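Local coordinates for methyltransferase (PDB 5N5D), which binds S-adenosylmethionine and probably transfers its methyl group to a hydroxyl of a precursor in the biosynthesis of the pyrrolobenzodiazepine tomaymycin, at residues S76-R81 / R105-V111; A99-A103 / E116-G120; F193-L197 / F219-L223. One frame throughout, in Å; residues are numbered along the deposited sequence.

Contact 1: residues S76-R81 / R105-V111; sequences SIWLAR and RLAEAGV
Two helices of a Rossmann-like methyltransferase fold, 74-80 and 96-108, meet here through Ile-77 and Ala-80 on one side and Leu-106, Ala-109 and Val-111 on the other, with the side chain of Ser-76 about 6 Å from the bound S-adenosylmethionine. Segment 76-81 lies on helix 74-80; segment 105-111 lies on helix 96-108 and the turn after it. The CA atoms of Ile-77 and Leu-106 lie 6.2 Å apart, those of Ala-80 and Val-111 6.5 Å. Gly-110, at phi/psi 80/23, terminates the second helix in a Schellman motif, with Val-111 N bonded to Leu-106 O (3.1 Å) and Gly-110 N to Ala-107 O (3.0 Å); the turn brings Val-111 back to face Ala-80.

The apolar layer centres on Ile-77 (m, t). Its CG1 is 3.8 Å from Leu-106 CD2, its CG2 3.9 Å from Ala-109 CB, and its CD1 4.0 Å from Arg-105 CB. Further along, Ala-80 CB meets Val-111 CG2 at 3.9 Å. Leu-28 of helix 26-31 also packs on Ile-77.

At the margin, Arg-81, with an extended side chain (m, t, t), donates from NH2 to Ala-109 O (3.1 Å, 165°), and a water bridges Arg-81 NE and Ala-109 O, 2.9 Å from each. Within segment 105-111, Arg-105 (m, m, p) starts toward the other helix, but its guanidinium turns back to a salt bridge with Glu-108, NE to OE1 at 2.8 Å and NH2 to OE2 at 2.9 Å; Lys-30 also pairs with OE2.

The chemistry thus implies an apolar interior edged by a charged side chain, the Arg-81 guanidinium linking the Ala-109 carbonyl to its salt-bridge partner Asp-25.

Contact 2: residues A99-A103 / E116-G120; sequences AESAA and EQHVG
The beta-alpha-beta unit formed by strand 88-93, helix 96-108 and strand 115-119 is the repeating element of Rossmann-like folds, and here its helix meets its second strand just before the S-adenosylmethionine pocket, to which Gly-120 belongs. Helix segment 99-103 runs nearly antiparallel to strand 116-119: the axes approach to 9.8 Å at a signed crossing angle of -165°, and the CA atoms of Ala-99 and Val-119 are 6.9 Å apart. Gln-117 and Val-119 direct their CA-to-CB bonds toward the helix, whereas His-118 points away, its NE2 donating to Glu-116 OE2 at 2.6 Å.

Gln-117 (m, t, chi3 -111°) spans the gap. Its NE2 donates to Ala-99 O (3.1 Å, 163°), a carbonyl that also accepts the helical bond from Ala-103 N at 2.9 Å, while Gln-117 OE1 lies 3.2 Å from Ala-103 CB. Ala-99 CB packs on Val-119 CG2 (t) at 3.6 Å. Gly-120, at phi/psi 153/-175, adopts angles that a CB would obstruct and touches the cofactor.

Among its neighbours, strand 115-119 is the outermost strand on this flank of the chain's sheet, bonded through Glu-116, His-118 and Gly-120 to strand 88-93, with helix 96-108 packed against one face.

Contact 3: residues F193-L197 / F219-L223; sequences FHEML and FTLAL
When a helix lies on a sheet, the residues on its inward face make the contact; in segment 193-197 the face carrying Phe-193, His-194 and Leu-197 meets the strand. This part of helix 185-198 runs roughly along strand 219-223, the axes 11.6 Å apart at closest approach and crossing at 28°. Both backbones are regular, with CA atoms of His-194 and Thr-220 separated by 8.9 Å and those of Leu-197 and Ala-222 by 8.6 Å. Thr-220 and Ala-222 direct their CA-to-CB bonds toward the helix; Phe-219 and Leu-221 point away.

Phe-193 (t, chi2 59°) comes first, presenting its ring edge to the strand, with CE2 3.9 Å from Thr-220 OG1. Its ring also meets Phe-153 of helix 149-158 edge-to-face. His-194 (m, chi2 75°) starts out sideways, yet its imidazole swings in until NE2 is 3.3 Å from OG1 of Thr-220 (m). Both atoms hydrogen-bond to the hydroxyl of Ser-207, and His-194 ND1 bonds to Val-190 O, so a small polar cluster sits within the buried interface. One turn on from Phe-193, Leu-197, whose N bonds to Phe-193 O at 3.0 Å, extends its side chain (m, t) over the strand: CD1 reaches Thr-220 CG2 at 4.1 Å, and CD2 reaches Ala-222 CB at 4.4 Å.

The setting is a subunit interface as well as a helix-sheet layer. His-194 stacks on Phe-17 of the second subunit, and Leu-197 packs on Leu-21 of that subunit. Within the chain, strand 217-224 lies antiparallel between strands 165-169 and 203-211, while helix 149-158 flanks helix 185-198.

How the contacts relate
Contacts 1 and 2 form a continuous region, their centres about 12 Å apart: both use helix 96-108, their segments alternate along the chain, and Leu-106 CD1 touches Gln-117 OE1 at 3.8 Å. Contact 3 follows later in sequence and lies across the chain's centre, about 27 Å from either, measured between centres. Contacts 2 and 3 nevertheless reach the same seven-stranded sheet, contact 2 at outermost strand 115-119 and contact 3 at strand 217-224, next to the opposite outermost strand. The example shows one sheet serving different surroundings: contact 2 ends at Gly-120 of the cofactor pocket and contact 1 lies near it, while contact 3 lies at the subunit interface.

Contact 1: residues S76-R81 / R105-V111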
loop_
_atom_site.group_PDB
_atom_site.type_symbol
_atom_site.label_atom_id
_atom_site.label_comp_id
_atom_site.label_asym_id
_atom_site.label_seq_id
_atom_site.Cartn_x
_atom_site.Cartn_y
_atom_site.Cartn_z
ATOM N N SER A 76 -0.069 -6.275 15.750
ATOM C CA SER A 76 0.558 -5.433 16.766
ATOM C C SER A 76 2.075 -5.559 16.734
ATOM O O SER A 76 2.790 -4.560 16.863
ATOM C CB SER A 76 0.025 -5.803 18.149
ATOM O OG SER A 76 -1.377 -6.025 18.110
ATOM N N ILE A 77 2.587 -6.781 16.575
ATOM C CA ILE A 77 4.036 -6.973 16.531
ATOM C C ILE A 77 4.624 -6.224 15.344
ATOM O O ILE A 77 5.640 -5.530 15.465
ATOM C CB ILE A 77 4.383 -8.470 16.475
ATOM C CG1 ILE A 77 4.016 -9.158 17.793
ATOM C CG2 ILE A 77 5.872 -8.666 16.184
ATOM C CD1 ILE A 77 4.030 -10.666 17.710
ATOM N N TRP A 78 4.000 -6.366 14.171
ATOM C CA TRP A 78 4.504 -5.686 12.982
ATOM C C TRP A 78 4.510 -4.177 13.173
ATOM O O TRP A 78 5.461 -3.495 12.769
ATOM C CB TRP A 78 3.668 -6.059 11.761
ATOM C CG TRP A 78 4.036 -7.382 11.153
ATOM C CD1 TRP A 78 3.277 -8.513 11.116
ATOM C CD2 TRP A 78 5.260 -7.700 10.482
ATOM N NE1 TRP A 78 3.947 -9.517 10.454
ATOM C CE2 TRP A 78 5.172 -9.043 10.059
ATOM C CE3 TRP A 78 6.425 -6.981 10.200
ATOM C CZ2 TRP A 78 6.206 -9.679 9.367
ATOM C CZ3 TRP A 78 7.446 -7.613 9.513
ATOM C CH2 TRP A 78 7.329 -8.948 9.103
ATOM N N LEU A 79 3.454 -3.632 13.774
ATOM C CA LEU A 79 3.396 -2.188 13.980
ATOM C C LEU A 79 4.423 -1.738 15.011
ATOM O O LEU A 79 5.129 -0.745 14.803
ATOM C CB LEU A 79 1.992 -1.777 14.413
ATOM C CG LEU A 79 0.925 -1.840 13.321
ATOM C CD1 LEU A 79 -0.441 -1.665 13.947
ATOM C CD2 LEU A 79 1.164 -0.789 12.250
ATOM N N ALA A 80 4.517 -2.451 16.137
ATOM C CA ALA A 80 5.453 -2.051 17.181
ATOM C C ALA A 80 6.891 -2.131 16.694
ATOM O O ALA A 80 7.730 -1.325 17.108
ATOM C CB ALA A 80 5.263 -2.921 18.425
ATOM N N ARG A 81 7.196 -3.081 15.808
ATOM C CA ARG A 81 8.564 -3.211 15.322
ATOM C C ARG A 81 8.954 -2.118 14.333
ATOM O O ARG A 81 10.140 -2.012 13.994
ATOM C CB ARG A 81 8.757 -4.594 14.702
ATOM C CG ARG A 81 8.919 -5.665 15.762
ATOM C CD ARG A 81 9.129 -7.052 15.187
ATOM N NE ARG A 81 9.559 -7.966 16.239
ATOM C CZ ARG A 81 9.568 -9.290 16.137
ATOM N NH1 ARG A 81 9.163 -9.876 15.019
ATOM N NH2 ARG A 81 9.969 -10.030 17.161
ATOM N N ARG A 105 2.663 -12.618 23.325
ATOM C CA ARG A 105 3.371 -12.514 22.052
ATOM C C ARG A 105 4.245 -11.266 22.004
ATOM O O ARG A 105 5.380 -11.310 21.515
ATOM C CB ARG A 105 2.378 -12.486 20.889
ATOM C CG ARG A 105 1.385 -13.637 20.833
ATOM C CD ARG A 105 2.054 -14.966 20.558
ATOM N NE ARG A 105 2.616 -15.584 21.756
ATOM C CZ ARG A 105 1.904 -16.231 22.675
ATOM N NH1 ARG A 105 0.586 -16.334 22.554
ATOM N NH2 ARG A 105 2.511 -16.775 23.722
ATOM N N LEU A 106 3.720 -10.134 22.470
ATOM C CA LEU A 106 4.495 -8.899 22.420
ATOM C C LEU A 106 5.732 -8.983 23.301
ATOM O O LEU A 106 6.784 -8.425 22.957
ATOM C CB LEU A 106 3.609 -7.722 22.822
ATOM C CG LEU A 106 2.484 -7.449 21.819
ATOM C CD1 LEU A 106 1.397 -6.606 22.467
ATOM C CD2 LEU A 106 3.016 -6.778 20.558
ATOM N N ALA A 107 5.634 -9.675 24.436
ATOM C CA ALA A 107 6.805 -9.904 25.273
ATOM C C ALA A 107 7.821 -10.783 24.553
ATOM O O ALA A 107 9.019 -10.469 24.522
ATOM C CB ALA A 107 6.376 -10.535 26.594
ATOM N N GLU A 108 7.358 -11.891 23.964
ATOM C CA GLU A 108 8.243 -12.756 23.185
ATOM C C GLU A 108 8.914 -11.978 22.061
ATOM O O GLU A 108 10.081 -12.224 21.729
ATOM C CB GLU A 108 7.454 -13.935 22.608
ATOM C CG GLU A 108 6.937 -14.931 23.643
ATOM C CD GLU A 108 5.829 -15.832 23.108
ATOM O OE1 GLU A 108 5.385 -15.637 21.954
ATOM O OE2 GLU A 108 5.397 -16.744 23.849
ATOM N N ALA A 109 8.186 -11.037 21.461
ATOM C CA ALA A 109 8.693 -10.266 20.335
ATOM C C ALA A 109 9.714 -9.215 20.742
ATOM O O ALA A 109 10.363 -8.644 19.859
ATOM C CB ALA A 109 7.533 -9.585 19.617
ATOM N N GLY A 110 9.859 -8.940 22.037
ATOM C CA GLY A 110 10.795 -7.931 22.496
ATOM C C GLY A 110 10.309 -6.506 22.383
ATOM O O GLY A 110 11.135 -5.586 22.350
ATOM N N VAL A 111 8.993 -6.283 22.338
ATOM C CA VAL A 111 8.440 -4.952 22.117
ATOM C C VAL A 111 7.479 -4.529 23.222
ATOM O O VAL A 111 6.782 -3.524 23.074
ATOM C CB VAL A 111 7.750 -4.850 20.740
ATOM C CG1 VAL A 111 8.744 -5.122 19.622
ATOM C CG2 VAL A 111 6.564 -5.802 20.646
HETATM O O HOH W 1 11.705 -6.911 17.897
#

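Contact 2: residues A99-A103 / E116-G120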
loop_
_atom_site.group_PDB
_atom_site.type_symbol
_atom_site.label_atom_id
_atom_site.label_comp_id
_atom_site.label_asym_id
_atom_site.label_seq_id
_atom_site.Cartn_x
_atom_site.Cartn_y
_atom_site.Cartn_z
ATOM N N ALA A 99 -6.499 -10.239 24.507
ATOM C CA ALA A 99 -5.490 -9.254 24.875
ATOM C C ALA A 99 -4.377 -9.880 25.705
ATOM O O ALA A 99 -3.207 -9.503 25.571
ATOM C CB ALA A 99 -6.140 -8.102 25.636
ATOM N N GLU A 100 -4.725 -10.827 26.580
ATOM C CA GLU A 100 -3.712 -11.499 27.391
ATOM C C GLU A 100 -2.808 -12.368 26.527
ATOM O O GLU A 100 -1.596 -12.434 26.759
ATOM C CB GLU A 100 -4.384 -12.330 28.484
ATOM C CG GLU A 100 -5.042 -11.491 29.581
ATOM C CD GLU A 100 -5.796 -12.325 30.604
ATOM O OE1 GLU A 100 -6.024 -13.527 30.352
ATOM O OE2 GLU A 100 -6.165 -11.777 31.667
ATOM N N SER A 101 -3.383 -13.044 25.530
ATOM C CA SER A 101 -2.575 -13.793 24.572
ATOM C C SER A 101 -1.635 -12.859 23.818
ATOM O O SER A 101 -0.435 -13.126 23.688
ATOM C CB SER A 101 -3.493 -14.549 23.607
ATOM O OG SER A 101 -2.750 -15.306 22.665
ATOM N N ALA A 102 -2.162 -11.732 23.339
ATOM C CA ALA A 102 -1.325 -10.766 22.638
ATOM C C ALA A 102 -0.187 -10.270 23.520
ATOM O O ALA A 102 0.943 -10.095 23.048
ATOM C CB ALA A 102 -2.182 -9.595 22.152
ATOM N N ALA A 103 -0.465 -10.027 24.803
ATOM C CA ALA A 103 0.584 -9.563 25.707
ATOM C C ALA A 103 1.750 -10.540 25.738
ATOM O O ALA A 103 2.919 -10.131 25.752
ATOM C CB ALA A 103 0.014 -9.369 27.109
ATOM N N GLU A 116 1.194 -0.110 24.790
ATOM C CA GLU A 116 0.229 0.196 25.836
ATOM C C GLU A 116 -1.083 -0.459 25.427
ATOM O O GLU A 116 -1.754 0.008 24.498
ATOM C CB GLU A 116 0.083 1.707 25.995
ATOM C CG GLU A 116 -1.011 2.161 26.931
ATOM C CD GLU A 116 -1.163 3.663 26.908
ATOM O OE1 GLU A 116 -0.130 4.358 27.013
ATOM O OE2 GLU A 116 -2.303 4.145 26.755
ATOM N N GLN A 117 -1.439 -1.549 26.099
ATOM C CA GLN A 117 -2.656 -2.280 25.786
ATOM C C GLN A 117 -3.822 -1.787 26.633
ATOM O O GLN A 117 -3.663 -1.476 27.818
ATOM C CB GLN A 117 -2.469 -3.777 26.022
ATOM C CG GLN A 117 -1.508 -4.442 25.065
ATOM C CD GLN A 117 -1.527 -5.946 25.211
ATOM O OE1 GLN A 117 -0.561 -6.548 25.682
ATOM N NE2 GLN A 117 -2.633 -6.564 24.816
ATOM N N HIS A 118 -5.004 -1.753 26.017
ATOM C CA HIS A 118 -6.254 -1.433 26.689
ATOM C C HIS A 118 -7.254 -2.540 26.410
ATOM O O HIS A 118 -7.314 -3.065 25.293
ATOM C CB HIS A 118 -6.822 -0.091 26.216
ATOM C CG HIS A 118 -5.962 1.082 26.566
ATOM N ND1 HIS A 118 -6.235 1.914 27.629
ATOM C CD2 HIS A 118 -4.824 1.552 26.002
ATOM C CE1 HIS A 118 -5.305 2.851 27.702
ATOM N NE2 HIS A 118 -4.438 2.654 26.724
ATOM N N VAL A 119 -8.030 -2.896 27.428
ATOM C CA VAL A 119 -9.065 -3.917 27.313
ATOM C C VAL A 119 -10.414 -3.240 27.518
ATOM O O VAL A 119 -10.670 -2.658 28.581
ATOM C CB VAL A 119 -8.854 -5.056 28.328
ATOM C CG1 VAL A 119 -10.021 -6.032 28.299
ATOM C CG2 VAL A 119 -7.558 -5.784 28.027
ATOM N N GLY A 120 -11.274 -3.327 26.517
ATOM C CA GLY A 120 -12.620 -2.799 26.626
ATOM C C GLY A 120 -13.160 -2.414 25.262
ATOM O O GLY A 120 -12.533 -2.634 24.229
#

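Contact 3: residues F193-L197 / F219-L223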
loop_
_atom_site.group_PDB
_atom_site.type_symbol
_atom_site.label_atom_id
_atom_site.label_comp_id
_atom_site.label_asym_id
_atom_site.label_seq_id
_atom_site.Cartn_x
_atom_site.Cartn_y
_atom_site.Cartn_z
ATOM N N PHE A 193 -18.464 5.407 6.001
ATOM C CA PHE A 193 -17.079 5.854 6.115
ATOM C C PHE A 193 -16.562 6.394 4.785
ATOM O O PHE A 193 -15.930 7.458 4.734
ATOM C CB PHE A 193 -16.240 4.678 6.621
ATOM C CG PHE A 193 -14.760 4.802 6.381
ATOM C CD1 PHE A 193 -14.039 5.864 6.895
ATOM C CD2 PHE A 193 -14.089 3.820 5.675
ATOM C CE1 PHE A 193 -12.671 5.953 6.685
ATOM C CE2 PHE A 193 -12.721 3.900 5.465
ATOM C CZ PHE A 193 -12.015 4.969 5.968
ATOM N N HIS A 194 -16.829 5.677 3.692
ATOM C CA HIS A 194 -16.384 6.143 2.382
ATOM C C HIS A 194 -17.111 7.417 1.985
ATOM O O HIS A 194 -16.519 8.305 1.360
ATOM C CB HIS A 194 -16.575 5.046 1.333
ATOM C CG HIS A 194 -15.513 4.002 1.387
ATOM N ND1 HIS A 194 -15.470 3.038 2.369
ATOM C CD2 HIS A 194 -14.422 3.802 0.611
ATOM C CE1 HIS A 194 -14.407 2.274 2.186
ATOM N NE2 HIS A 194 -13.758 2.714 1.123
ATOM N N GLU A 195 -18.388 7.527 2.350
ATOM C CA GLU A 195 -19.129 8.761 2.112
ATOM C C GLU A 195 -18.535 9.933 2.892
ATOM O O GLU A 195 -18.470 11.060 2.382
ATOM C CB GLU A 195 -20.595 8.553 2.482
ATOM C CG GLU A 195 -21.334 7.647 1.521
ATOM C CD GLU A 195 -22.678 7.203 2.054
ATOM O OE1 GLU A 195 -23.147 7.767 3.075
ATOM O OE2 GLU A 195 -23.250 6.273 1.459
ATOM N N MET A 196 -18.112 9.695 4.140
ATOM C CA MET A 196 -17.444 10.741 4.909
ATOM C C MET A 196 -16.172 11.200 4.213
ATOM O O MET A 196 -15.894 12.402 4.140
ATOM C CB MET A 196 -17.121 10.246 6.320
ATOM C CG MET A 196 -18.331 9.981 7.190
ATOM S SD MET A 196 -17.925 9.016 8.664
ATOM C CE MET A 196 -17.042 10.220 9.647
ATOM N N LEU A 197 -15.384 10.257 3.695
ATOM C CA LEU A 197 -14.180 10.621 2.956
ATOM C C LEU A 197 -14.518 11.465 1.731
ATOM O O LEU A 197 -13.848 12.470 1.463
ATOM C CB LEU A 197 -13.410 9.363 2.552
ATOM C CG LEU A 197 -12.634 8.679 3.674
ATOM C CD1 LEU A 197 -12.191 7.291 3.230
ATOM C CD2 LEU A 197 -11.431 9.544 4.089
ATOM N N PHE A 219 -8.549 -2.903 1.654
ATOM C CA PHE A 219 -8.268 -1.931 2.695
ATOM C C PHE A 219 -8.383 -0.525 2.135
ATOM O O PHE A 219 -8.318 -0.308 0.921
ATOM C CB PHE A 219 -6.871 -2.141 3.287
ATOM C CG PHE A 219 -5.745 -1.861 2.317
ATOM C CD1 PHE A 219 -5.302 -2.833 1.438
ATOM C CD2 PHE A 219 -5.110 -0.630 2.313
ATOM C CE1 PHE A 219 -4.249 -2.581 0.560
ATOM C CE2 PHE A 219 -4.066 -0.365 1.439
ATOM C CZ PHE A 219 -3.630 -1.343 0.564
ATOM N N THR A 220 -8.561 0.428 3.046
ATOM C CA THR A 220 -8.541 1.847 2.733
ATOM C C THR A 220 -7.320 2.477 3.375
ATOM O O THR A 220 -7.020 2.215 4.542
ATOM C CB THR A 220 -9.803 2.546 3.238
ATOM O OG1 THR A 220 -10.944 1.924 2.658
ATOM C CG2 THR A 220 -9.791 4.035 2.880
ATOM N N LEU A 221 -6.624 3.302 2.608
ATOM C CA LEU A 221 -5.489 4.065 3.101
ATOM C C LEU A 221 -5.820 5.538 2.951
ATOM O O LEU A 221 -6.094 6.005 1.840
ATOM C CB LEU A 221 -4.206 3.712 2.349
ATOM C CG LEU A 221 -2.932 4.313 2.946
ATOM C CD1 LEU A 221 -1.735 3.448 2.598
ATOM C CD2 LEU A 221 -2.703 5.744 2.465
ATOM N N ALA A 222 -5.804 6.256 4.066
ATOM C CA ALA A 222 -6.131 7.669 4.102
ATOM C C ALA A 222 -4.962 8.462 4.664
ATOM O O ALA A 222 -4.262 8.009 5.575
ATOM C CB ALA A 222 -7.382 7.914 4.946
ATOM N N LEU A 223 -4.742 9.635 4.086
ATOM C CA LEU A 223 -3.738 10.582 4.545
ATOM C C LEU A 223 -4.455 11.825 5.048
ATOM O O LEU A 223 -5.238 12.437 4.310
ATOM C CB LEU A 223 -2.781 10.948 3.414
ATOM C CG LEU A 223 -1.728 12.011 3.732
ATOM C CD1 LEU A 223 -0.731 11.497 4.748
ATOM C CD2 LEU A 223 -1.026 12.434 2.449
#